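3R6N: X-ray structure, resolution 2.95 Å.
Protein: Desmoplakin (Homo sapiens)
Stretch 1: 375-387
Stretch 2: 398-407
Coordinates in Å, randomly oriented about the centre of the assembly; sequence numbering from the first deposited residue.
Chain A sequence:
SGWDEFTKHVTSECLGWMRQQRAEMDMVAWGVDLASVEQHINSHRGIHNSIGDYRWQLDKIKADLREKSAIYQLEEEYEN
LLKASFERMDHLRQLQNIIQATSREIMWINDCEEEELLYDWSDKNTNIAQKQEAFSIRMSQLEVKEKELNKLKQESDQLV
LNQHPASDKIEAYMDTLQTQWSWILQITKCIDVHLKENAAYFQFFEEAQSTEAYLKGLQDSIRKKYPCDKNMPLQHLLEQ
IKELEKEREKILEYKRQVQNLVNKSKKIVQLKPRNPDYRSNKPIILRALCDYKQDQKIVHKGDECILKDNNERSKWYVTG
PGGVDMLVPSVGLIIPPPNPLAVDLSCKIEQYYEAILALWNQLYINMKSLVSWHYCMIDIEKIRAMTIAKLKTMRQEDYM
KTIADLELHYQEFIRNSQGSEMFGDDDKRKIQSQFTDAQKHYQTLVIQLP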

ATOM      1  N   TYR A 375     -45.808  19.183  35.386  1.00 87.43           N
ATOM      2  CA  TYR A 375     -47.150  19.029  34.835  1.00 85.00           C
ATOM      3  C   TYR A 375     -48.101  18.464  35.884  1.00 87.49           C
ATOM      4  O   TYR A 375     -49.277  18.823  35.927  1.00 85.91           O
ATOM      5  CB  TYR A 375     -47.129  18.130  33.596  1.00 83.44           C
ATOM      6  CG  TYR A 375     -46.619  18.808  32.344  1.00 83.59           C
ATOM      7  CD1 TYR A 375     -46.810  20.169  32.138  1.00 85.49           C
ATOM      8  CD2 TYR A 375     -45.952  18.084  31.360  1.00 82.21           C
ATOM      9  CE1 TYR A 375     -46.348  20.795  30.990  1.00 86.18           C
ATOM     10  CE2 TYR A 375     -45.485  18.697  30.208  1.00 82.57           C
ATOM     11  CZ  TYR A 375     -45.685  20.052  30.026  1.00 84.65           C
ATOM     12  OH  TYR A 375     -45.220  20.662  28.882  1.00 85.53           O
ATOM     13  N   CYS A 376     -47.580  17.582  36.732  1.00 82.32           N
ATOM     14  CA  CYS A 376     -48.362  16.986  37.811  1.00 83.19           C
ATOM     15  C   CYS A 376     -48.712  17.984  38.909  1.00 84.81           C
ATOM     16  O   CYS A 376     -49.806  17.942  39.467  1.00 85.51           O
ATOM     17  CB  CYS A 376     -47.614  15.804  38.424  1.00 85.51           C
ATOM     18  SG  CYS A 376     -47.813  14.256  37.532  1.00 84.46           S
ATOM     19  N   MET A 377     -47.777  18.872  39.226  1.00107.10           N
ATOM     20  CA  MET A 377     -47.996  19.850  40.284  1.00108.73           C
ATOM     21  C   MET A 377     -49.000  20.927  39.863  1.00109.78           C
ATOM     22  O   MET A 377     -49.779  21.409  40.682  1.00111.11           O
ATOM     23  CB  MET A 377     -46.671  20.477  40.722  1.00109.28           C
ATOM     24  CG  MET A 377     -45.611  19.457  41.129  1.00108.59           C
ATOM     25  SD  MET A 377     -46.077  18.449  42.551  1.00109.43           S
ATOM     26  CE  MET A 377     -45.729  19.581  43.894  1.00111.17           C
ATOM     27  N   ILE A 378     -48.982  21.301  38.587  1.00 88.09           N
ATOM     28  CA  ILE A 378     -49.936  22.276  38.076  1.00 89.53           C
ATOM     29  C   ILE A 378     -51.351  21.743  38.241  1.00 89.39           C
ATOM     30  O   ILE A 378     -52.257  22.469  38.650  1.00 91.10           O
ATOM     31  CB  ILE A 378     -49.702  22.593  36.586  1.00 87.37           C
ATOM     32  CG1 ILE A 378     -48.239  22.983  36.331  1.00 87.42           C
ATOM     33  CG2 ILE A 378     -50.656  23.685  36.118  1.00 89.59           C
ATOM     34  CD1 ILE A 378     -47.773  24.192  37.109  1.00 89.63           C
ATOM     35  N   ASP A 379     -51.539  20.467  37.920  1.00105.24           N
ATOM     36  CA  ASP A 379     -52.841  19.828  38.066  1.00105.14           C
ATOM     37  C   ASP A 379     -53.240  19.679  39.535  1.00106.12           C
ATOM     38  O   ASP A 379     -54.419  19.780  39.878  1.00107.03           O
ATOM     39  CB  ASP A 379     -52.861  18.465  37.364  1.00103.35           C
ATOM     40  CG  ASP A 379     -53.289  18.562  35.908  1.00102.73           C
ATOM     41  OD1 ASP A 379     -53.978  19.543  35.551  1.00104.01           O
ATOM     42  OD2 ASP A 379     -52.947  17.650  35.124  1.00101.23           O
ATOM     43  N   ILE A 380     -52.253  19.441  40.397  1.00 86.91           N
ATOM     44  CA  ILE A 380     -52.509  19.283  41.826  1.00 88.08           C
ATOM     45  C   ILE A 380     -53.006  20.590  42.442  1.00 89.85           C
ATOM     46  O   ILE A 380     -53.870  20.583  43.317  1.00 90.98           O
ATOM     47  CB  ILE A 380     -51.254  18.797  42.591  1.00 87.99           C
ATOM     48  CG1 ILE A 380     -50.747  17.468  42.023  1.00 86.69           C
ATOM     49  CG2 ILE A 380     -51.556  18.648  44.076  1.00 89.53           C
ATOM     50  CD1 ILE A 380     -51.640  16.288  42.309  1.00 87.04           C
ATOM     51  N   GLU A 381     -52.460  21.709  41.983  1.00127.88           N
ATOM     52  CA  GLU A 381     -52.890  23.012  42.472  1.00130.01           C
ATOM     53  C   GLU A 381     -54.303  23.335  41.997  1.00130.90           C
ATOM     54  O   GLU A 381     -55.092  23.932  42.729  1.00132.63           O
ATOM     55  CB  GLU A 381     -51.913  24.104  42.037  1.00130.87           C
ATOM     56  CG  GLU A 381     -50.555  24.017  42.713  1.00130.52           C
ATOM     57  CD  GLU A 381     -49.589  25.075  42.216  1.00131.48           C
ATOM     58  OE1 GLU A 381     -49.917  25.753  41.219  1.00132.40           O
ATOM     59  OE2 GLU A 381     -48.505  25.229  42.823  1.00131.59           O
ATOM     60  N   LYS A 382     -54.618  22.935  40.769  1.00103.64           N
ATOM     61  CA  LYS A 382     -55.958  23.122  40.226  1.00104.44           C
ATOM     62  C   LYS A 382     -56.986  22.367  41.064  1.00104.39           C
ATOM     63  O   LYS A 382     -58.032  22.912  41.420  1.00106.05           O
ATOM     64  CB  LYS A 382     -56.023  22.659  38.767  1.00103.10           C
ATOM     65  CG  LYS A 382     -55.216  23.517  37.797  1.00103.72           C
ATOM     66  CD  LYS A 382     -55.314  22.994  36.364  1.00102.47           C
ATOM     67  CE  LYS A 382     -56.733  23.101  35.819  1.00103.52           C
ATOM     68  NZ  LYS A 382     -56.834  22.642  34.402  1.00102.50           N
ATOM     69  N   ILE A 383     -56.674  21.112  41.380  1.00100.65           N
ATOM     70  CA  ILE A 383     -57.572  20.258  42.156  1.00100.88           C
ATOM     71  C   ILE A 383     -57.661  20.701  43.614  1.00102.55           C
ATOM     72  O   ILE A 383     -58.733  20.683  44.216  1.00103.75           O
ATOM     73  CB  ILE A 383     -57.129  18.781  42.118  1.00101.77           C
ATOM     74  CG1 ILE A 383     -57.219  18.226  40.696  1.00 97.81           C
ATOM     75  CG2 ILE A 383     -57.980  17.944  43.062  1.00102.69           C
ATOM     76  CD1 ILE A 383     -56.943  16.740  40.609  1.00 99.15           C
ATOM     77  N   ARG A 384     -56.523  21.086  44.181  1.00131.67           N
ATOM     78  CA  ARG A 384     -56.473  21.560  45.558  1.00133.53           C
ATOM     79  C   ARG A 384     -57.317  22.821  45.733  1.00135.04           C
ATOM     80  O   ARG A 384     -58.049  22.953  46.710  1.00136.60           O
ATOM     81  CB  ARG A 384     -55.022  21.808  45.984  1.00133.58           C
ATOM     82  CG  ARG A 384     -54.878  22.592  47.279  1.00135.55           C
ATOM     83  CD  ARG A 384     -53.967  21.878  48.272  1.00136.04           C
ATOM     84  NE  ARG A 384     -54.560  20.633  48.751  1.00136.49           N
ATOM     85  CZ  ARG A 384     -55.462  20.562  49.726  1.00138.21           C
ATOM     86  NH1 ARG A 384     -55.878  21.668  50.328  1.00139.49           N
ATOM     87  NH2 ARG A 384     -55.949  19.386  50.098  1.00138.90           N
ATOM     88  N   ALA A 385     -57.218  23.738  44.774  1.00106.54           N
ATOM     89  CA  ALA A 385     -57.943  25.004  44.832  1.00108.44           C
ATOM     90  C   ALA A 385     -59.441  24.857  44.536  1.00108.81           C
ATOM     91  O   ALA A 385     -60.206  25.813  44.696  1.00110.69           O
ATOM     92  CB  ALA A 385     -57.311  26.024  43.892  1.00108.73           C
ATOM     93  N   MET A 386     -59.851  23.667  44.102  1.00124.41           N
ATOM     94  CA  MET A 386     -61.254  23.407  43.788  1.00124.63           C
ATOM     95  C   MET A 386     -62.148  23.453  45.021  1.00126.45           C
ATOM     96  O   MET A 386     -61.939  22.704  45.984  1.00126.64           O
ATOM     97  CB  MET A 386     -61.426  22.061  43.075  1.00122.62           C
ATOM     98  CG  MET A 386     -60.899  22.015  41.647  1.00120.87           C
ATOM     99  SD  MET A 386     -61.537  20.596  40.728  1.00118.96           S
ATOM    100  CE  MET A 386     -61.172  19.264  41.867  1.00119.03           C
ATOM    101  N   THR A 387     -63.141  24.340  44.974  1.00140.24           N
ATOM    102  CA  THR A 387     -64.172  24.447  46.003  1.00142.10           C
ATOM    103  C   THR A 387     -65.503  24.035  45.390  1.00141.87           C
ATOM    104  O   THR A 387     -65.661  24.064  44.169  1.00140.48           O
ATOM    105  CB  THR A 387     -64.361  25.923  46.431  1.00144.58           C
ATOM    106  OG1 THR A 387     -63.081  26.561  46.512  1.00144.76           O
ATOM    107  CG2 THR A 387     -65.059  25.999  47.782  1.00146.54           C
TER
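Stretch 2, residues 398-407: DYMKTIADLE

How does stretch 2 lie on stretch 1? It is helical through its later residues and runs nearly opposite to the helix that begins before Tyr375 and extends at least to Arg384. The two N-to-C directions differ by 149°, the signed crossing angle is -149°, and the axes approach to 9.4 Å. The backbones are nearest where the CA of Asp379 lies 5.8 Å from the CA of Leu406. Because the helices run in opposing senses, contacts that start with Cys376 against Leu406 end with Met386 against Tyr399, and the two stretches together bury 481 Å², both sides summed.

Which side chain anchors the packing? Leu406 does, as a knob in a hole formed by Cys376, Asp379, Ile380 and Ile383. Its CA-to-CB bond points sideways, but with chi1 t (-178°) and chi2 p (60°) the end of the chain comes nearer to stretch 1. Leu406 CD2 lies 3.5 Å from Ile380 CD1 and 3.6 Å from Ile383 CD1, while Leu406 CD1 lies 3.9 Å from Asp379 CB. Ile380 starts out pointing away, yet its m, m conformation brings CD1 back to the leucine.

How does Ile383 serve several neighbours at once? It points toward stretch 2 with chi1 m and chi2 t, an extended form that carries CD1 between two partners. Besides touching Leu406, Ile383 CD1 lies 3.8 Å from Ile403 CG2, whose residue has a CA-to-CB bond that points away. Ile383 CG1 also rests 3.9 Å from Thr402 CG2. Farther along, Met386 points toward stretch 2 with chi1 m, chi2 t and chi3 m, and its SD reaches 4.2 Å from Tyr399 CB. The tyrosine takes chi1 p (55°), and its ring end leads away, so the sulfur meets the base of that side chain.

What do the polar groups contribute? Rather little across the contact. Lys382, with chi3 p in an otherwise m, t, t chain, brings NZ to 3.4 Å from Thr402 OG1 in a weak hydrogen bond. Thr402, at chi1 m, also donates OG1 to Asp398 O at 3.2 Å, one turn back, while its CG2 faces Ile383. Asp379 OD2 lies 3.2 Å from Asp405 CB and 3.4 Å from Leu406 N, but the latter angle is too poor for a hydrogen bond. The two acids stand close, Asp379 OD1 being 4.4 Å from Asp405 OD2; Asp405 OD1 is paired within its own helix, in a 3.0 Å salt bridge to Lys401 NZ.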

ATOM      1  N   ASP A 398     -65.205  20.214  32.552  1.00124.40           N
ATOM      2  CA  ASP A 398     -63.991  21.005  32.708  1.00124.77           C
ATOM      3  C   ASP A 398     -63.168  20.460  33.859  1.00123.32           C
ATOM      4  O   ASP A 398     -61.940  20.460  33.812  1.00122.29           O
ATOM      5  CB  ASP A 398     -64.327  22.476  32.958  1.00128.08           C
ATOM      6  CG  ASP A 398     -64.500  23.259  31.673  1.00130.04           C
ATOM      7  OD1 ASP A 398     -63.635  23.133  30.782  1.00129.06           O
ATOM      8  OD2 ASP A 398     -65.500  24.000  31.555  1.00132.81           O
ATOM      9  N   TYR A 399     -63.858  19.994  34.894  1.00125.77           N
ATOM     10  CA  TYR A 399     -63.190  19.419  36.053  1.00124.86           C
ATOM     11  C   TYR A 399     -63.102  17.900  35.959  1.00122.90           C
ATOM     12  O   TYR A 399     -62.138  17.303  36.434  1.00121.86           O
ATOM     13  CB  TYR A 399     -63.871  19.851  37.358  1.00126.66           C
ATOM     14  CG  TYR A 399     -65.352  19.544  37.444  1.00127.62           C
ATOM     15  CD1 TYR A 399     -66.300  20.505  37.110  1.00129.69           C
ATOM     16  CD2 TYR A 399     -65.803  18.300  37.874  1.00126.84           C
ATOM     17  CE1 TYR A 399     -67.655  20.234  37.194  1.00130.66           C
ATOM     18  CE2 TYR A 399     -67.155  18.019  37.959  1.00127.88           C
ATOM     19  CZ  TYR A 399     -68.077  18.990  37.618  1.00129.64           C
ATOM     20  OH  TYR A 399     -69.424  18.713  37.704  1.00130.74           O
ATOM     21  N   MET A 400     -64.104  17.275  35.350  1.00138.85           N
ATOM     22  CA  MET A 400     -64.065  15.832  35.148  1.00137.39           C
ATOM     23  C   MET A 400     -62.829  15.464  34.338  1.00135.61           C
ATOM     24  O   MET A 400     -62.334  14.340  34.410  1.00134.57           O
ATOM     25  CB  MET A 400     -65.332  15.335  34.442  1.00137.57           C
ATOM     26  CG  MET A 400     -66.449  14.881  35.378  1.00138.87           C
ATOM     27  SD  MET A 400     -65.987  13.516  36.472  1.00138.79           S
ATOM     28  CE  MET A 400     -65.274  12.350  35.312  1.00136.87           C
ATOM     29  N   LYS A 401     -62.332  16.430  33.573  1.00 83.40           N
ATOM     30  CA  LYS A 401     -61.166  16.224  32.726  1.00 81.87           C
ATOM     31  C   LYS A 401     -59.867  16.506  33.471  1.00 82.13           C
ATOM     32  O   LYS A 401     -58.846  15.880  33.208  1.00 81.11           O
ATOM     33  CB  LYS A 401     -61.250  17.107  31.481  1.00 81.27           C
ATOM     34  CG  LYS A 401     -60.104  16.907  30.506  1.00 79.74           C
ATOM     35  CD  LYS A 401     -60.274  17.767  29.266  1.00 79.33           C
ATOM     36  CE  LYS A 401     -59.162  17.507  28.268  1.00 77.86           C
ATOM     37  NZ  LYS A 401     -57.822  17.765  28.859  1.00 77.98           N
ATOM     38  N   THR A 402     -59.905  17.453  34.400  1.00 93.91           N
ATOM     39  CA  THR A 402     -58.707  17.816  35.148  1.00 93.91           C
ATOM     40  C   THR A 402     -58.166  16.652  35.984  1.00 93.05           C
ATOM     41  O   THR A 402     -56.963  16.568  36.229  1.00 92.49           O
ATOM     42  CB  THR A 402     -58.935  19.063  36.032  1.00 95.93           C
ATOM     43  OG1 THR A 402     -59.081  20.217  35.196  1.00 97.19           O
ATOM     44  CG2 THR A 402     -57.755  19.280  36.969  1.00 95.91           C
ATOM     45  N   ILE A 403     -59.043  15.753  36.415  1.00 98.50           N
ATOM     46  CA  ILE A 403     -58.583  14.561  37.121  1.00 98.31           C
ATOM     47  C   ILE A 403     -58.021  13.545  36.138  1.00 96.82           C
ATOM     48  O   ILE A 403     -57.062  12.835  36.444  1.00 96.57           O
ATOM     49  CB  ILE A 403     -59.684  13.919  37.996  1.00 99.66           C
ATOM     50  CG1 ILE A 403     -60.982  13.743  37.203  1.00 99.66           C
ATOM     51  CG2 ILE A 403     -59.927  14.760  39.231  1.00101.19           C
ATOM     52  CD1 ILE A 403     -61.128  12.381  36.543  1.00 98.98           C
ATOM     53  N   ALA A 404     -58.618  13.485  34.952  1.00 89.72           N
ATOM     54  CA  ALA A 404     -58.122  12.616  33.894  1.00 88.32           C
ATOM     55  C   ALA A 404     -56.708  13.037  33.510  1.00 87.35           C
ATOM     56  O   ALA A 404     -55.835  12.196  33.302  1.00 86.62           O
ATOM     57  CB  ALA A 404     -59.045  12.664  32.687  1.00 87.82           C
ATOM     58  N   ASP A 405     -56.494  14.349  33.426  1.00 92.88           N
ATOM     59  CA  ASP A 405     -55.178  14.905  33.143  1.00 92.35           C
ATOM     60  C   ASP A 405     -54.184  14.407  34.177  1.00 92.40           C
ATOM     61  O   ASP A 405     -53.159  13.819  33.837  1.00 91.50           O
ATOM     62  CB  ASP A 405     -55.214  16.437  33.172  1.00 93.54           C
ATOM     63  CG  ASP A 405     -56.096  17.028  32.084  1.00 94.03           C
ATOM     64  OD1 ASP A 405     -56.342  16.338  31.069  1.00 92.95           O
ATOM     65  OD2 ASP A 405     -56.538  18.189  32.242  1.00 95.75           O
ATOM     66  N   LEU A 406     -54.499  14.648  35.444  1.00 91.04           N
ATOM     67  CA  LEU A 406     -53.628  14.248  36.535  1.00 91.53           C
ATOM     68  C   LEU A 406     -53.344  12.753  36.503  1.00 91.26           C
ATOM     69  O   LEU A 406     -52.197  12.332  36.641  1.00 91.07           O
ATOM     70  CB  LEU A 406     -54.240  14.629  37.882  1.00 93.14           C
ATOM     71  CG  LEU A 406     -53.365  14.291  39.090  1.00 94.02           C
ATOM     72  CD1 LEU A 406     -52.041  15.032  38.997  1.00 93.53           C
ATOM     73  CD2 LEU A 406     -54.080  14.616  40.388  1.00 95.75           C
ATOM     74  N   GLU A 407     -54.388  11.951  36.328  1.00115.34           N
ATOM     75  CA  GLU A 407     -54.223  10.504  36.286  1.00115.68           C
ATOM     76  C   GLU A 407     -53.200  10.094  35.233  1.00114.27           C
ATOM     77  O   GLU A 407     -52.404   9.180  35.452  1.00114.82           O
ATOM     78  CB  GLU A 407     -55.562   9.809  36.034  1.00116.21           C
ATOM     79  CG  GLU A 407     -56.453   9.739  37.260  1.00118.19           C
ATOM     80  CD  GLU A 407     -57.765   9.024  36.997  1.00118.88           C
ATOM     81  OE1 GLU A 407     -58.300   9.148  35.873  1.00117.56           O
ATOM     82  OE2 GLU A 407     -58.259   8.339  37.917  1.00120.97           O
TER